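Local coordinates for protein glucosidase (Croceicoccus marinus, PDB 5Z3K) that is a GH39-family beta-glucosidase, probably hydrolysing the O-glycosidic bonds of beta-glucosides, at residues 107-112 / 152-157; 195-200 / 222-227; 426-431 / 462-467. All blocks are in the same frame, centred on the assembly; numbering follows the deposited sequence.

Overall arrangement
The chain begins in one domain and returns to it: strand 6-13 joins a mixed beta sheet, and the chain then builds an eight-stranded TIM barrel. There interaction 1 pairs the third and fourth barrel strands, closing a loop that carries helix 123-138. Interaction 2 follows, pairing the fifth and sixth strands around helix 208-216. The two touch, because strands 151-154 and 191-197 are neighbours and Glu-153 reaches Ser-225. Past the barrel, interaction 3 closes a loop of strands 438-446 and 452-459 in the mixed sheet, its centre about 41 Å from that of interaction 2. The three loops follow in series, neither nesting nor crossing.

Interaction 1: 107-112 / 152-157; sequences FTIASE and WEFGDQ
Glu-153 OE2 is gripped from two directions: Thr-108 OG1 donates to it over 2.9 Å, meeting the carboxylate on its anti side, and Arg-55 NE forms a salt bridge with it. The other oxygen, OE1, is held by the hydroxyls of Ser-225 and Ser-263, so neither carboxylate oxygen lacks a partner in this buried place. Glu-153 gets there by running extended, CG anti to the backbone N (chi1 -179°), side by side with Thr-108.

Behind these groups the two strands pair in parallel. Glu-153 uses both its backbone N and O: the N bonds to Phe-107 O at 2.8 Å, and the O accepts from Ile-109 N at 2.7 Å in a nearly straight bond. A weak bond from Gly-155 N to Ile-109 O, 3.4 Å long, continues the pairing where the second strand gives way to loop. Gly-155 O is buried without a polar partner, with the methyl CG2 of Thr-108 3.5 Å away.

The opposite face of the sheet is apolar. Phe-107 CB sits over the six-membered ring of Trp-152, 4.0 Å from its centroid, while the two rings lie obliquely, their planes 31° apart. Ile-109 divides its branches: CD1 turns to Trp-152 CE3, and CG2 meets Phe-154 CD1 at 4.0 Å.

This is the division of a TIM barrel strand pair, with Thr-108 and Glu-153 inside and Ile-109, Trp-152 and Phe-154 packed under helices 123-138 and 169-186. Inside, the charge of the buried carboxylate is probably balanced by Arg-55, while the three hydroxyls fix its rotation.

Interaction 2: 195-200 / 222-227; sequences PCVAFP and DFLSWM
Cys-196 and Met-227, the latter present as selenomethionine, meet through their side-chain ends: the terminal methyl CE of Met-227 lies 3.5 Å from Cys-196 SG. The Met-227 chain is extended at chi2 and bends at chi3 (50°), which swings CE back over the other strand, and its CG passes Ala-198 O on the way. Tyr-264 of strand 259-266 touches both Cys-196 and Met-227.

On the face carrying Val-197 and Trp-226, the CB atoms of these two residues meet at 4.1 Å. Trp-226 CG stands between its backbone N and carbonyl carbon, the crowded position, and the indole leads away from Val-197 toward Ile-242 and Ala-243 of helix 238-252. The side chains of Pro-200 and Trp-226 cross at about a right angle, Pro-200 CG 4.1 Å from Trp-226 CE3. The same CG lies 3.4 Å from Met-227 O, a buried carbonyl oxygen that has no polar partner in the model. Farther back, Pro-195 and Leu-224 cross obliquely, CD against CD2 at 3.7 Å.

Between the two layers the backbones are tied in parallel by Val-197, whose N bonds to Ser-225 O at 3.0 Å and whose O accepts from Met-227 N at 2.9 Å. The strand is irregular before this point: the peptide bond into Pro-195 is cis, and Cys-196 has positive phi. There Ser-225 OG, its stronger partner being Glu-153 OE1, also takes a weak, bent bond from Cys-196 N at 2.8 Å.

The pair forms the two strands of a beta-alpha-beta unit of the barrel. Ser-225 is probably held chiefly by the carboxylate in the polar interior and only lightly tethers the distorted strand end.

Interaction 3: 426-431 / 462-467; sequences LEIGHL and SSVTVQ
Ile-428 and Val-464 form a hydrogen-bonded pair in an antiparallel strand pair at the edge of the mixed beta sheet outside the barrel, where 464-469 is an outermost strand. Ile-428 N reaches Val-464 O at 2.8 Å and Val-464 N returns to Ile-428 O at 2.9 Å; Leu-426 and Val-466 repeat the pattern. The side chains of Ile-428 and Val-464 lie side by side, CB against CG1 at 3.7 Å.

Where the strand ends, Leu-431 N bonds to Ser-462 O at 2.9 Å. Its side chain folds over that same oxygen and extends to Val-464, CD1 to CG1 at 4.2 Å. An alanine at Leu-431 would probably open a gap beside Val-464 CG1 and Ile-480, leaving this end of the apolar layer less well filled.

One shell out, the sheet folds over on itself like a sandwich: Ile-480 of strand 474-482 packs on Ile-428, Leu-431 and Val-464 together. Strand 6-13 flanks 423-429 on its other edge.

The face with Glu-427 and Thr-465 is exposed, and waters bridge it and the neighbouring Ser-463. One joins Glu-427 OE1 to Thr-465 OG1, a second joins OE2 to Ser-463 OG, and a third accepts from His-430 N at 2.9 Å and lies 2.7 Å from Ser-463 OG.

Interaction 1: 107-112 / 152-157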
ATOM      1  N   PHE A 107      12.217   1.518   1.837  1.00  9.44           N
ATOM      2  CA  PHE A 107      13.269   0.679   1.286  1.00 13.06           C
ATOM      3  C   PHE A 107      13.364  -0.592   2.119  1.00 12.97           C
ATOM      4  O   PHE A 107      13.757  -0.547   3.289  1.00 14.25           O
ATOM      5  CB  PHE A 107      14.601   1.424   1.253  1.00 11.69           C
ATOM      6  CG  PHE A 107      15.612   0.789   0.349  1.00 14.28           C
ATOM      7  CD1 PHE A 107      16.217  -0.414   0.702  1.00 13.11           C
ATOM      8  CD2 PHE A 107      15.929   1.370  -0.869  1.00 16.89           C
ATOM      9  CE1 PHE A 107      17.129  -1.014  -0.134  1.00 16.44           C
ATOM     10  CE2 PHE A 107      16.845   0.775  -1.710  1.00 18.00           C
ATOM     11  CZ  PHE A 107      17.447  -0.419  -1.343  1.00 19.09           C
ATOM     12  N   THR A 108      13.024  -1.726   1.512  1.00 10.26           N
ATOM     13  CA  THR A 108      13.041  -2.998   2.219  1.00 12.05           C
ATOM     14  C   THR A 108      14.433  -3.614   2.101  1.00 11.55           C
ATOM     15  O   THR A 108      14.913  -3.882   0.994  1.00 12.41           O
ATOM     16  CB  THR A 108      11.980  -3.960   1.684  1.00 10.75           C
ATOM     17  OG1 THR A 108      10.683  -3.344   1.767  1.00 11.73           O
ATOM     18  CG2 THR A 108      11.954  -5.247   2.514  1.00 13.25           C
ATOM     19  N   ILE A 109      15.061  -3.835   3.247  1.00 10.87           N
ATOM     20  CA  ILE A 109      16.340  -4.539   3.358  1.00 12.77           C
ATOM     21  C   ILE A 109      16.048  -6.034   3.456  1.00 10.86           C
ATOM     22  O   ILE A 109      15.559  -6.511   4.486  1.00 15.87           O
ATOM     23  CB  ILE A 109      17.125  -4.049   4.584  1.00 10.79           C
ATOM     24  CG1 ILE A 109      17.364  -2.532   4.485  1.00 13.12           C
ATOM     25  CG2 ILE A 109      18.445  -4.828   4.748  1.00 13.54           C
ATOM     26  CD1 ILE A 109      17.849  -1.884   5.756  1.00 12.84           C
ATOM     27  N   ALA A 110      16.362  -6.785   2.400  1.00 13.84           N
ATOM     28  CA  ALA A 110      16.064  -8.215   2.372  1.00 14.81           C
ATOM     29  C   ALA A 110      17.011  -8.931   1.424  1.00 16.88           C
ATOM     30  O   ALA A 110      17.553  -8.332   0.489  1.00 14.94           O
ATOM     31  CB  ALA A 110      14.614  -8.479   1.943  1.00 14.22           C
ATOM     32  N   SER A 111      17.184 -10.236   1.658  1.00 14.04           N
ATOM     33  CA  SER A 111      17.998 -11.055   0.771  1.00 13.07           C
ATOM     34  C   SER A 111      17.229 -11.351  -0.517  1.00 17.39           C
ATOM     35  O   SER A 111      16.105 -10.880  -0.730  1.00 17.11           O
ATOM     36  CB  SER A 111      18.413 -12.358   1.463  1.00 15.55           C
ATOM     37  OG  SER A 111      17.310 -13.250   1.552  1.00 15.14           O
ATOM     38  N   GLU A 112      17.846 -12.151  -1.391  1.00 16.54           N
ATOM     39  CA  GLU A 112      17.252 -12.518  -2.677  1.00 15.94           C
ATOM     40  C   GLU A 112      16.250 -13.666  -2.502  1.00 17.49           C
ATOM     41  O   GLU A 112      16.413 -14.778  -3.011  1.00 19.17           O
ATOM     42  CB  GLU A 112      18.346 -12.872  -3.680  1.00 14.49           C
ATOM     43  CG  GLU A 112      17.849 -13.107  -5.085  1.00 17.35           C
ATOM     44  CD  GLU A 112      16.845 -12.053  -5.532  1.00 17.31           C
ATOM     45  OE1 GLU A 112      15.694 -12.417  -5.831  1.00 15.11           O
ATOM     46  OE2 GLU A 112      17.222 -10.864  -5.578  1.00 16.41           O
ATOM     47  N   TRP A 152      13.014   2.913   6.238  1.00 13.45           N
ATOM     48  CA  TRP A 152      13.864   1.750   6.021  1.00 15.48           C
ATOM     49  C   TRP A 152      13.257   0.561   6.750  1.00 14.94           C
ATOM     50  O   TRP A 152      13.118   0.578   7.983  1.00 15.35           O
ATOM     51  CB  TRP A 152      15.299   2.039   6.479  1.00 13.91           C
ATOM     52  CG  TRP A 152      15.948   3.097   5.631  1.00 14.53           C
ATOM     53  CD1 TRP A 152      15.838   4.450   5.778  1.00 17.37           C
ATOM     54  CD2 TRP A 152      16.765   2.887   4.475  1.00 11.80           C
ATOM     55  NE1 TRP A 152      16.561   5.096   4.797  1.00 12.61           N
ATOM     56  CE2 TRP A 152      17.136   4.156   3.986  1.00 16.83           C
ATOM     57  CE3 TRP A 152      17.231   1.747   3.812  1.00 14.61           C
ATOM     58  CZ2 TRP A 152      17.953   4.319   2.867  1.00 14.54           C
ATOM     59  CZ3 TRP A 152      18.044   1.914   2.696  1.00 14.41           C
ATOM     60  CH2 TRP A 152      18.391   3.192   2.236  1.00 16.58           C
ATOM     61  N   GLU A 153      12.874  -0.455   5.986  1.00 15.25           N
ATOM     62  CA  GLU A 153      12.221  -1.637   6.520  1.00 14.81           C
ATOM     63  C   GLU A 153      13.195  -2.801   6.514  1.00 14.71           C
ATOM     64  O   GLU A 153      13.830  -3.085   5.490  1.00 14.94           O
ATOM     65  CB  GLU A 153      10.977  -2.007   5.701  1.00 14.89           C
ATOM     66  CG  GLU A 153      10.207  -3.238   6.235  1.00 16.69           C
ATOM     67  CD  GLU A 153       9.007  -3.595   5.371  1.00 14.88           C
ATOM     68  OE1 GLU A 153       7.975  -4.060   5.915  1.00 15.37           O
ATOM     69  OE2 GLU A 153       9.095  -3.396   4.139  1.00 17.69           O
ATOM     70  N   PHE A 154      13.284  -3.498   7.635  1.00 12.33           N
ATOM     71  CA  PHE A 154      14.029  -4.748   7.693  1.00 12.82           C
ATOM     72  C   PHE A 154      13.061  -5.917   7.786  1.00 13.30           C
ATOM     73  O   PHE A 154      12.322  -6.040   8.767  1.00 14.56           O
ATOM     74  CB  PHE A 154      15.000  -4.803   8.873  1.00 12.68           C
ATOM     75  CG  PHE A 154      15.789  -6.090   8.906  1.00 14.04           C
ATOM     76  CD1 PHE A 154      16.953  -6.219   8.165  1.00 13.06           C
ATOM     77  CD2 PHE A 154      15.331  -7.185   9.625  1.00 16.06           C
ATOM     78  CE1 PHE A 154      17.671  -7.419   8.158  1.00 15.43           C
ATOM     79  CE2 PHE A 154      16.038  -8.385   9.630  1.00 13.92           C
ATOM     80  CZ  PHE A 154      17.204  -8.500   8.882  1.00 13.38           C
ATOM     81  N   GLY A 155      13.100  -6.794   6.791  1.00 13.83           N
ATOM     82  CA  GLY A 155      12.331  -8.022   6.848  1.00 13.53           C
ATOM     83  C   GLY A 155      11.272  -8.164   5.771  1.00 14.43           C
ATOM     84  O   GLY A 155      10.760  -7.172   5.243  1.00 14.54           O
ATOM     85  N   ASP A 156      10.927  -9.408   5.451  1.00 14.40           N
ATOM     86  CA  ASP A 156       9.762  -9.686   4.616  1.00 15.08           C
ATOM     87  C   ASP A 156       9.265 -11.079   4.975  1.00 14.78           C
ATOM     88  O   ASP A 156       9.902 -12.068   4.613  1.00 16.18           O
ATOM     89  CB  ASP A 156      10.101  -9.576   3.129  1.00 14.82           C
ATOM     90  CG  ASP A 156       8.868  -9.704   2.249  1.00 15.97           C
ATOM     91  OD1 ASP A 156       8.499 -10.850   1.926  1.00 15.55           O
ATOM     92  OD2 ASP A 156       8.259  -8.668   1.889  1.00 14.00           O
ATOM     93  N   GLN A 157       8.133 -11.150   5.688  1.00 15.01           N
ATOM     94  CA  GLN A 157       7.478 -12.405   6.034  1.00 15.02           C
ATOM     95  C   GLN A 157       8.428 -13.446   6.648  1.00 15.44           C
ATOM     96  O   GLN A 157       8.493 -14.580   6.176  1.00 16.28           O
ATOM     97  CB  GLN A 157       6.786 -12.991   4.811  1.00 17.88           C
ATOM     98  CG  GLN A 157       6.308 -11.931   3.849  1.00 20.16           C
ATOM     99  CD  GLN A 157       5.472 -12.451   2.697  1.00 21.28           C
ATOM    100  OE1 GLN A 157       4.605 -13.302   2.873  1.00 20.06           O
ATOM    101  NE2 GLN A 157       5.715 -11.912   1.507  1.00 16.88           N
TER

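Interaction 2: 195-200 / 222-227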
ATOM      1  N   PRO A 195       8.759  -6.190  11.249  1.00 15.45           N
ATOM      2  CA  PRO A 195       9.560  -7.120  10.454  1.00 13.48           C
ATOM      3  C   PRO A 195       8.805  -7.617   9.239  1.00 13.01           C
ATOM      4  O   PRO A 195       9.233  -8.584   8.622  1.00 14.98           O
ATOM      5  CB  PRO A 195       9.784  -8.270  11.427  1.00 19.42           C
ATOM      6  CG  PRO A 195       8.430  -8.353  12.110  1.00 16.73           C
ATOM      7  CD  PRO A 195       7.929  -6.919  12.226  1.00 18.28           C
ATOM      8  N   CYS A 196       7.673  -6.978   8.933  1.00 14.46           N
ATOM      9  CA  CYS A 196       6.767  -7.407   7.871  1.00 16.52           C
ATOM     10  C   CYS A 196       6.146  -8.755   8.216  1.00 15.34           C
ATOM     11  O   CYS A 196       6.336  -9.744   7.504  1.00 14.92           O
ATOM     12  CB  CYS A 196       7.464  -7.456   6.505  1.00 14.92           C
ATOM     13  SG  CYS A 196       6.288  -7.700   5.133  1.00 16.65           S
ATOM     14  N   VAL A 197       5.382  -8.773   9.314  1.00 15.92           N
ATOM     15  CA  VAL A 197       4.676  -9.968   9.760  1.00 18.29           C
ATOM     16  C   VAL A 197       3.719 -10.452   8.681  1.00 17.87           C
ATOM     17  O   VAL A 197       2.827  -9.715   8.240  1.00 18.49           O
ATOM     18  CB  VAL A 197       3.919  -9.667  11.062  1.00 16.53           C
ATOM     19  CG1 VAL A 197       3.248 -10.934  11.597  1.00 18.69           C
ATOM     20  CG2 VAL A 197       4.851  -9.064  12.105  1.00 19.27           C
ATOM     21  N   ALA A 198       3.864 -11.718   8.283  1.00 17.09           N
ATOM     22  CA  ALA A 198       2.964 -12.287   7.286  1.00 16.09           C
ATOM     23  C   ALA A 198       1.640 -12.732   7.890  1.00 19.25           C
ATOM     24  O   ALA A 198       0.609 -12.680   7.212  1.00 17.94           O
ATOM     25  CB  ALA A 198       3.625 -13.480   6.587  1.00 19.19           C
ATOM     26  N   PHE A 199       1.652 -13.189   9.142  1.00 16.00           N
ATOM     27  CA  PHE A 199       0.476 -13.757   9.803  1.00 20.63           C
ATOM     28  C   PHE A 199       0.166 -12.946  11.059  1.00 17.05           C
ATOM     29  O   PHE A 199       0.387 -13.417  12.185  1.00 17.66           O
ATOM     30  CB  PHE A 199       0.714 -15.231  10.140  1.00 20.51           C
ATOM     31  CG  PHE A 199       1.115 -16.071   8.950  1.00 22.68           C
ATOM     32  CD1 PHE A 199       0.553 -15.848   7.704  1.00 19.17           C
ATOM     33  CD2 PHE A 199       2.045 -17.083   9.084  1.00 22.70           C
ATOM     34  CE1 PHE A 199       0.911 -16.613   6.613  1.00 23.91           C
ATOM     35  CE2 PHE A 199       2.407 -17.855   8.003  1.00 22.98           C
ATOM     36  CZ  PHE A 199       1.841 -17.622   6.765  1.00 26.78           C
ATOM     37  N   PRO A 200      -0.373 -11.724  10.904  1.00 19.01           N
ATOM     38  CA  PRO A 200      -0.434 -10.790  12.047  1.00 18.21           C
ATOM     39  C   PRO A 200      -1.403 -11.178  13.151  1.00 16.61           C
ATOM     40  O   PRO A 200      -1.349 -10.554  14.218  1.00 16.73           O
ATOM     41  CB  PRO A 200      -0.862  -9.465  11.403  1.00 18.81           C
ATOM     42  CG  PRO A 200      -1.565  -9.872  10.141  1.00 19.10           C
ATOM     43  CD  PRO A 200      -0.836 -11.093   9.654  1.00 17.91           C
ATOM     44  N   ASP A 222      10.428   2.506  14.728  1.00 16.53           N
ATOM     45  CA  ASP A 222       9.560   3.616  14.346  1.00 18.92           C
ATOM     46  C   ASP A 222       8.236   3.124  13.773  1.00 20.43           C
ATOM     47  O   ASP A 222       7.211   3.811  13.893  1.00 16.01           O
ATOM     48  CB  ASP A 222      10.300   4.518  13.357  1.00 19.79           C
ATOM     49  CG  ASP A 222      11.551   5.136  13.965  1.00 21.10           C
ATOM     50  OD1 ASP A 222      11.439   5.769  15.029  1.00 24.42           O
ATOM     51  OD2 ASP A 222      12.649   4.984  13.399  1.00 18.31           O
ATOM     52  N   PHE A 223       8.222   1.937  13.170  1.00 18.47           N
ATOM     53  CA  PHE A 223       6.983   1.374  12.663  1.00 17.37           C
ATOM     54  C   PHE A 223       7.041  -0.140  12.765  1.00 16.45           C
ATOM     55  O   PHE A 223       8.107  -0.745  12.659  1.00 15.92           O
ATOM     56  CB  PHE A 223       6.695   1.805  11.210  1.00 15.02           C
ATOM     57  CG  PHE A 223       7.762   1.408  10.222  1.00 13.35           C
ATOM     58  CD1 PHE A 223       7.737   0.159   9.605  1.00 15.76           C
ATOM     59  CD2 PHE A 223       8.768   2.290   9.885  1.00 17.10           C
ATOM     60  CE1 PHE A 223       8.718  -0.201   8.667  1.00 17.34           C
ATOM     61  CE2 PHE A 223       9.753   1.938   8.955  1.00 15.35           C
ATOM     62  CZ  PHE A 223       9.727   0.687   8.350  1.00 14.12           C
ATOM     63  N   LEU A 224       5.885  -0.741  13.002  1.00 16.53           N
ATOM     64  CA  LEU A 224       5.725  -2.186  12.951  1.00 15.70           C
ATOM     65  C   LEU A 224       5.014  -2.511  11.644  1.00 14.37           C
ATOM     66  O   LEU A 224       3.895  -2.047  11.416  1.00 18.11           O
ATOM     67  CB  LEU A 224       4.932  -2.685  14.164  1.00 18.60           C
ATOM     68  CG  LEU A 224       4.868  -4.171  14.553  1.00 17.12           C
ATOM     69  CD1 LEU A 224       3.980  -4.974  13.589  1.00 19.65           C
ATOM     70  CD2 LEU A 224       6.255  -4.796  14.700  1.00 19.74           C
ATOM     71  N   SER A 225       5.666  -3.276  10.780  1.00 15.44           N
ATOM     72  CA  SER A 225       5.106  -3.547   9.463  1.00 14.78           C
ATOM     73  C   SER A 225       4.538  -4.967   9.403  1.00 13.98           C
ATOM     74  O   SER A 225       5.036  -5.888  10.060  1.00 15.30           O
ATOM     75  CB  SER A 225       6.162  -3.323   8.378  1.00 13.19           C
ATOM     76  OG  SER A 225       7.214  -4.264   8.490  1.00 16.48           O
ATOM     77  N   TRP A 226       3.453  -5.119   8.642  1.00 12.48           N
ATOM     78  CA  TRP A 226       2.684  -6.359   8.589  1.00 13.46           C
ATOM     79  C   TRP A 226       1.901  -6.385   7.284  1.00 17.17           C
ATOM     80  O   TRP A 226       1.840  -5.390   6.558  1.00 13.82           O
ATOM     81  CB  TRP A 226       1.738  -6.479   9.797  1.00 13.73           C
ATOM     82  CG  TRP A 226       0.874  -5.267   9.988  1.00 13.70           C
ATOM     83  CD1 TRP A 226       1.253  -4.076  10.531  1.00 18.40           C
ATOM     84  CD2 TRP A 226      -0.509  -5.119   9.626  1.00 12.64           C
ATOM     85  NE1 TRP A 226       0.199  -3.195  10.528  1.00 14.51           N
ATOM     86  CE2 TRP A 226      -0.893  -3.807   9.970  1.00 14.08           C
ATOM     87  CE3 TRP A 226      -1.451  -5.960   9.029  1.00 12.13           C
ATOM     88  CZ2 TRP A 226      -2.195  -3.323   9.764  1.00 12.48           C
ATOM     89  CZ3 TRP A 226      -2.740  -5.474   8.815  1.00 13.20           C
ATOM     90  CH2 TRP A 226      -3.093  -4.166   9.180  1.00 14.11           C
HETATM   91  N   MSE A 227       1.283  -7.536   6.997  1.00 11.71           N
HETATM   92  CA  MSE A 227       0.553  -7.707   5.729  1.00 17.54           C
HETATM   93  C   MSE A 227      -0.830  -8.312   5.929  1.00 15.83           C
HETATM   94  O   MSE A 227      -1.089  -8.955   6.946  1.00 17.18           O
HETATM   95  CB  MSE A 227       1.353  -8.579   4.762  1.00 19.77           C
HETATM   96  CG  MSE A 227       1.076 -10.092   4.818  1.00 19.04           C
HETATM   97 SE   MSE A 227       2.283 -10.925   3.497  0.71 28.81          SE
HETATM   98  CE  MSE A 227       3.763  -9.963   4.225  1.00 22.27           C
TER

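Interaction 3: 426-431 / 462-467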
ATOM      1  N   LEU A 426     -26.594  12.348  -4.863  1.00 13.91           N
ATOM      2  CA  LEU A 426     -25.561  12.956  -4.036  1.00 12.03           C
ATOM      3  C   LEU A 426     -25.772  14.461  -4.024  1.00 17.33           C
ATOM      4  O   LEU A 426     -25.741  15.093  -5.081  1.00 16.97           O
ATOM      5  CB  LEU A 426     -24.162  12.620  -4.585  1.00 12.99           C
ATOM      6  CG  LEU A 426     -22.998  13.500  -4.114  1.00 14.61           C
ATOM      7  CD1 LEU A 426     -22.761  13.329  -2.604  1.00 13.84           C
ATOM      8  CD2 LEU A 426     -21.713  13.189  -4.905  1.00 16.76           C
ATOM      9  N   GLU A 427     -25.970  15.049  -2.845  1.00 14.46           N
ATOM     10  CA  GLU A 427     -26.153  16.494  -2.742  1.00 16.46           C
ATOM     11  C   GLU A 427     -24.920  17.120  -2.101  1.00 19.78           C
ATOM     12  O   GLU A 427     -24.582  16.808  -0.951  1.00 16.99           O
ATOM     13  CB  GLU A 427     -27.406  16.845  -1.941  1.00 15.85           C
ATOM     14  CG  GLU A 427     -27.593  18.350  -1.761  1.00 24.87           C
ATOM     15  CD  GLU A 427     -29.037  18.757  -1.511  1.00 29.19           C
ATOM     16  OE1 GLU A 427     -29.950  17.912  -1.646  1.00 30.70           O
ATOM     17  OE2 GLU A 427     -29.258  19.941  -1.189  1.00 36.03           O
ATOM     18  N   ILE A 428     -24.258  18.007  -2.835  1.00 13.60           N
ATOM     19  CA  ILE A 428     -23.094  18.726  -2.342  1.00 15.43           C
ATOM     20  C   ILE A 428     -23.513  20.166  -2.086  1.00 20.17           C
ATOM     21  O   ILE A 428     -23.929  20.871  -3.008  1.00 19.92           O
ATOM     22  CB  ILE A 428     -21.919  18.666  -3.330  1.00 16.22           C
ATOM     23  CG1 ILE A 428     -21.627  17.223  -3.754  1.00 17.23           C
ATOM     24  CG2 ILE A 428     -20.694  19.284  -2.705  1.00 18.69           C
ATOM     25  CD1 ILE A 428     -22.089  16.879  -5.164  1.00 23.70           C
ATOM     26  N   GLY A 429     -23.406  20.605  -0.841  1.00 18.20           N
ATOM     27  CA  GLY A 429     -23.763  21.966  -0.509  1.00 18.91           C
ATOM     28  C   GLY A 429     -22.572  22.796  -0.082  1.00 20.79           C
ATOM     29  O   GLY A 429     -21.500  22.255   0.199  1.00 20.47           O
ATOM     30  N   HIS A 430     -22.757  24.120  -0.059  1.00 18.44           N
ATOM     31  CA  HIS A 430     -21.757  25.061   0.441  1.00 17.97           C
ATOM     32  C   HIS A 430     -20.424  24.946  -0.300  1.00 19.71           C
ATOM     33  O   HIS A 430     -19.356  24.906   0.318  1.00 19.57           O
ATOM     34  CB  HIS A 430     -21.548  24.878   1.946  1.00 21.56           C
ATOM     35  CG  HIS A 430     -22.800  25.036   2.744  1.00 19.16           C
ATOM     36  ND1 HIS A 430     -23.399  26.260   2.950  1.00 28.12           N
ATOM     37  CD2 HIS A 430     -23.577  24.125   3.374  1.00 26.59           C
ATOM     38  CE1 HIS A 430     -24.486  26.098   3.683  1.00 22.22           C
ATOM     39  NE2 HIS A 430     -24.618  24.812   3.953  1.00 29.98           N
ATOM     40  N   LEU A 431     -20.483  24.903  -1.630  1.00 19.56           N
ATOM     41  CA  LEU A 431     -19.250  24.912  -2.406  1.00 19.56           C
ATOM     42  C   LEU A 431     -18.408  26.108  -1.967  1.00 18.92           C
ATOM     43  O   LEU A 431     -18.949  27.215  -1.827  1.00 19.74           O
ATOM     44  CB  LEU A 431     -19.529  24.975  -3.908  1.00 15.81           C
ATOM     45  CG  LEU A 431     -20.136  23.704  -4.512  1.00 20.57           C
ATOM     46  CD1 LEU A 431     -20.486  23.885  -5.991  1.00 19.99           C
ATOM     47  CD2 LEU A 431     -19.203  22.526  -4.327  1.00 17.20           C
ATOM     48  N   SER A 462     -24.195  27.429  -5.298  1.00 23.30           N
ATOM     49  CA  SER A 462     -23.301  26.855  -4.302  1.00 26.24           C
ATOM     50  C   SER A 462     -23.656  25.414  -3.955  1.00 24.30           C
ATOM     51  O   SER A 462     -22.932  24.781  -3.176  1.00 20.99           O
ATOM     52  CB  SER A 462     -23.299  27.713  -3.039  1.00 24.55           C
ATOM     53  OG  SER A 462     -24.597  27.777  -2.496  1.00 28.16           O
ATOM     54  N   SER A 463     -24.739  24.880  -4.512  1.00 20.69           N
ATOM     55  CA  SER A 463     -25.113  23.492  -4.318  1.00 20.28           C
ATOM     56  C   SER A 463     -25.179  22.796  -5.666  1.00 23.96           C
ATOM     57  O   SER A 463     -25.494  23.412  -6.688  1.00 21.70           O
ATOM     58  CB  SER A 463     -26.466  23.352  -3.614  1.00 24.34           C
ATOM     59  OG  SER A 463     -26.359  23.664  -2.238  1.00 30.50           O
ATOM     60  N   VAL A 464     -24.887  21.501  -5.657  1.00 18.72           N
ATOM     61  CA  VAL A 464     -24.994  20.682  -6.853  1.00 19.81           C
ATOM     62  C   VAL A 464     -25.534  19.320  -6.443  1.00 19.82           C
ATOM     63  O   VAL A 464     -25.173  18.782  -5.387  1.00 18.34           O
ATOM     64  CB  VAL A 464     -23.636  20.564  -7.583  1.00 22.64           C
ATOM     65  CG1 VAL A 464     -22.541  20.248  -6.596  1.00 25.31           C
ATOM     66  CG2 VAL A 464     -23.699  19.499  -8.667  1.00 24.19           C
ATOM     67  N   THR A 465     -26.426  18.780  -7.264  1.00 13.27           N
ATOM     68  CA  THR A 465     -26.951  17.439  -7.087  1.00 16.29           C
ATOM     69  C   THR A 465     -26.481  16.586  -8.249  1.00 21.51           C
ATOM     70  O   THR A 465     -26.597  16.994  -9.408  1.00 22.69           O
ATOM     71  CB  THR A 465     -28.477  17.435  -7.009  1.00 20.46           C
ATOM     72  OG1 THR A 465     -28.887  18.186  -5.869  1.00 18.18           O
ATOM     73  CG2 THR A 465     -28.999  16.017  -6.867  1.00 19.59           C
ATOM     74  N   VAL A 466     -25.940  15.416  -7.929  1.00 18.91           N
ATOM     75  CA  VAL A 466     -25.435  14.467  -8.909  1.00 17.10           C
ATOM     76  C   VAL A 466     -26.126  13.140  -8.657  1.00 17.14           C
ATOM     77  O   VAL A 466     -26.184  12.683  -7.512  1.00 18.76           O
ATOM     78  CB  VAL A 466     -23.906  14.302  -8.794  1.00 21.36           C
ATOM     79  CG1 VAL A 466     -23.439  13.123  -9.625  1.00 24.25           C
ATOM     80  CG2 VAL A 466     -23.199  15.595  -9.198  1.00 25.74           C
ATOM     81  N   GLN A 467     -26.630  12.508  -9.711  1.00 14.66           N
ATOM     82  CA  GLN A 467     -27.206  11.182  -9.535  1.00 17.47           C
ATOM     83  C   GLN A 467     -26.797  10.301 -10.700  1.00 20.15           C
ATOM     84  O   GLN A 467     -26.625  10.777 -11.824  1.00 19.47           O
ATOM     85  CB  GLN A 467     -28.742  11.219  -9.415  1.00 16.46           C
ATOM     86  CG  GLN A 467     -29.458  11.665 -10.686  1.00 17.83           C
ATOM     87  CD  GLN A 467     -30.964  11.427 -10.627  1.00 22.35           C
ATOM     88  OE1 GLN A 467     -31.436  10.525  -9.932  1.00 27.81           O
ATOM     89  NE2 GLN A 467     -31.723  12.243 -11.351  1.00 20.13           N
TER
HETATM   90  O   HOH W   1     -30.540  16.860  -3.818  1.00 25.03           O
HETATM   91  O   HOH W   2     -27.197  21.609  -0.631  1.00 32.76           O
HETATM   92  O   HOH W   3     -25.302  25.470  -0.460  1.00 27.42           O